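Local coordinates for possible thiamine biosynthesis enzyme (Candida albicans, PDB 2X7Q), which is of unknown function but has the periplasmic binding protein fold and probably binds a small ligand, perhaps one linked to thiamine biosynthesis, at residues T277-V280 and K281-T285. The protein carries 1 engineered substitution. Sequence-based numbering, arbitrary orientation.
Sequences TIVV and KTKDT
Thr282 turns its hydroxyl back along the helix to Ile278, and OG1 donates to Ile278 O at 2.8 Å. The donor sits above the carbonyl plane, at a C=O...OG1 angle of 117°. With chi1 at -58°, OG1 lies beside its own backbone N and faces the preceding turn. Threonine suits this buried place because the backbone takes up its hydroxyl while the rest of the side chain can pack; Ile278 and Thr282 both touch Thr74 and Ile78 of helix 74-82. Thr277 OG1 is satisfied by Ser201 N in a neighbouring loop. The main chain closes regular i to i+4 bonds, Lys283 N to Val279 O at 2.9 Å and Asp284 N to Val280 O at 3.0 Å. Lys283 runs its methylenes past these carbonyls, CG lying 3.2 Å from Val280 O, and its long chain reaches Leu300 and Asp296 of helix 296-306. Val279, compact and beta-branched, packs on Leu303 of the same helix. The solvent side is looser. Lys281 kinks in its last two torsions and lays CD 3.7 Å from Thr277 CA, while its ammonium runs on past the contact. Val280 and Asp284 project alongside each other, CG1 to OD2 3.5 Å, a carboxylate suiting this exposed position. The whole is an amphipathic alpha-helix of a periplasmic binding protein fold, one face packed on neighbouring helices, the other carrying Lys281 and Asp284 into solvent.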
ATOM      1  N   THR A 277      14.548   2.569  -5.450  1.00 14.80           N
ATOM      2  CA  THR A 277      13.491   3.018  -4.546  1.00 15.48           C
ATOM      3  C   THR A 277      12.574   1.888  -4.085  1.00 16.07           C
ATOM      4  O   THR A 277      12.112   1.888  -2.943  1.00 17.81           O
ATOM      5  CB  THR A 277      12.638   4.139  -5.182  1.00 15.33           C
ATOM      6  OG1 THR A 277      11.689   4.623  -4.225  1.00 17.02           O
ATOM      7  CG2 THR A 277      11.896   3.624  -6.404  1.00 14.06           C
ATOM      8  N   ILE A 278      12.314   0.927  -4.968  1.00 12.88           N
ATOM      9  CA  ILE A 278      11.422  -0.185  -4.648  1.00 13.41           C
ATOM     10  C   ILE A 278      12.118  -1.274  -3.833  1.00 12.74           C
ATOM     11  O   ILE A 278      11.530  -1.846  -2.914  1.00 12.38           O
ATOM     12  CB  ILE A 278      10.822  -0.815  -5.921  1.00 11.53           C
ATOM     13  CG1 ILE A 278       9.891   0.177  -6.624  1.00 11.86           C
ATOM     14  CG2 ILE A 278      10.072  -2.093  -5.582  1.00 10.55           C
ATOM     15  CD1 ILE A 278       8.677   0.568  -5.806  1.00 10.96           C
ATOM     16  N   VAL A 279      13.374  -1.553  -4.170  1.00 12.30           N
ATOM     17  CA  VAL A 279      14.122  -2.629  -3.521  1.00 13.34           C
ATOM     18  C   VAL A 279      15.173  -2.126  -2.529  1.00 14.46           C
ATOM     19  O   VAL A 279      15.096  -2.409  -1.332  1.00 14.31           O
ATOM     20  CB  VAL A 279      14.814  -3.525  -4.560  1.00 12.23           C
ATOM     21  CG1 VAL A 279      15.696  -4.559  -3.867  1.00 15.68           C
ATOM     22  CG2 VAL A 279      13.782  -4.194  -5.443  1.00 13.01           C
ATOM     23  N   VAL A 280      16.151  -1.379  -3.032  1.00 14.41           N
ATOM     24  CA  VAL A 280      17.284  -0.935  -2.220  1.00 15.63           C
ATOM     25  C   VAL A 280      16.862  -0.193  -0.950  1.00 15.44           C
ATOM     26  O   VAL A 280      17.145  -0.644   0.160  1.00 16.16           O
ATOM     27  CB  VAL A 280      18.251  -0.045  -3.030  1.00 16.32           C
ATOM     28  CG1 VAL A 280      19.374   0.463  -2.138  1.00 18.32           C
ATOM     29  CG2 VAL A 280      18.808  -0.810  -4.215  1.00 17.17           C
ATOM     30  N   LYS A 281      16.185   0.939  -1.116  1.00 15.86           N
ATOM     31  CA  LYS A 281      15.758   1.754   0.019  1.00 14.93           C
ATOM     32  C   LYS A 281      14.855   0.969   0.972  1.00 16.06           C
ATOM     33  O   LYS A 281      14.962   1.106   2.191  1.00 14.42           O
ATOM     34  CB  LYS A 281      15.039   3.021  -0.456  1.00 16.69           C
ATOM     35  CG  LYS A 281      15.856   3.904  -1.392  1.00 18.01           C
ATOM     36  CD  LYS A 281      15.038   5.087  -1.898  1.00 19.64           C
ATOM     37  CE  LYS A 281      15.043   6.254  -0.915  1.00 22.03           C
ATOM     38  NZ  LYS A 281      16.308   7.043  -0.973  1.00 27.84           N
ATOM     39  N   THR A 282      13.966   0.152   0.414  1.00 13.79           N
ATOM     40  CA  THR A 282      13.025  -0.620   1.221  1.00 13.93           C
ATOM     41  C   THR A 282      13.741  -1.609   2.139  1.00 14.21           C
ATOM     42  O   THR A 282      13.476  -1.659   3.340  1.00 13.93           O
ATOM     43  CB  THR A 282      12.011  -1.382   0.346  1.00 13.60           C
ATOM     44  OG1 THR A 282      11.302  -0.456  -0.486  1.00 13.55           O
ATOM     45  CG2 THR A 282      11.018  -2.138   1.215  1.00 13.68           C
ATOM     46  N   LYS A 283      14.656  -2.388   1.567  1.00 13.68           N
ATOM     47  CA  LYS A 283      15.381  -3.411   2.319  1.00 15.55           C
ATOM     48  C   LYS A 283      16.334  -2.789   3.338  1.00 15.95           C
ATOM     49  O   LYS A 283      16.429  -3.250   4.476  1.00 15.57           O
ATOM     50  CB  LYS A 283      16.160  -4.331   1.373  1.00 16.27           C
ATOM     51  CG  LYS A 283      17.446  -3.711   0.836  1.00 18.51           C
ATOM     52  CD  LYS A 283      18.181  -4.631  -0.130  1.00 18.66           C
ATOM     53  CE  LYS A 283      19.513  -4.024  -0.547  1.00 19.68           C
ATOM     54  NZ  LYS A 283      19.860  -4.316  -1.961  1.00 23.21           N
ATOM     55  N   ASP A 284      17.036  -1.739   2.920  1.00 15.79           N
ATOM     56  CA  ASP A 284      18.015  -1.077   3.775  1.00 16.73           C
ATOM     57  C   ASP A 284      17.349  -0.388   4.962  1.00 16.03           C
ATOM     58  O   ASP A 284      17.907  -0.345   6.058  1.00 15.97           O
ATOM     59  CB  ASP A 284      18.843  -0.070   2.971  1.00 18.42           C
ATOM     60  CG  ASP A 284      19.792  -0.739   1.998  1.00 19.69           C
ATOM     61  OD1 ASP A 284      19.899  -1.983   2.026  1.00 19.80           O
ATOM     62  OD2 ASP A 284      20.437  -0.021   1.205  1.00 20.67           O
ATOM     63  N   THR A 285      16.153   0.150   4.741  1.00 14.77           N
ATOM     64  CA  THR A 285      15.417   0.825   5.805  1.00 15.27           C
ATOM     65  C   THR A 285      14.857  -0.177   6.808  1.00 15.11           C
ATOM     66  O   THR A 285      15.010  -0.010   8.018  1.00 14.11           O
ATOM     67  CB  THR A 285      14.264   1.683   5.250  1.00 15.14           C
ATOM     68  OG1 THR A 285      14.795   2.723   4.420  1.00 14.43           O
ATOM     69  CG2 THR A 285      13.470   2.307   6.386  1.00 14.90           C
TER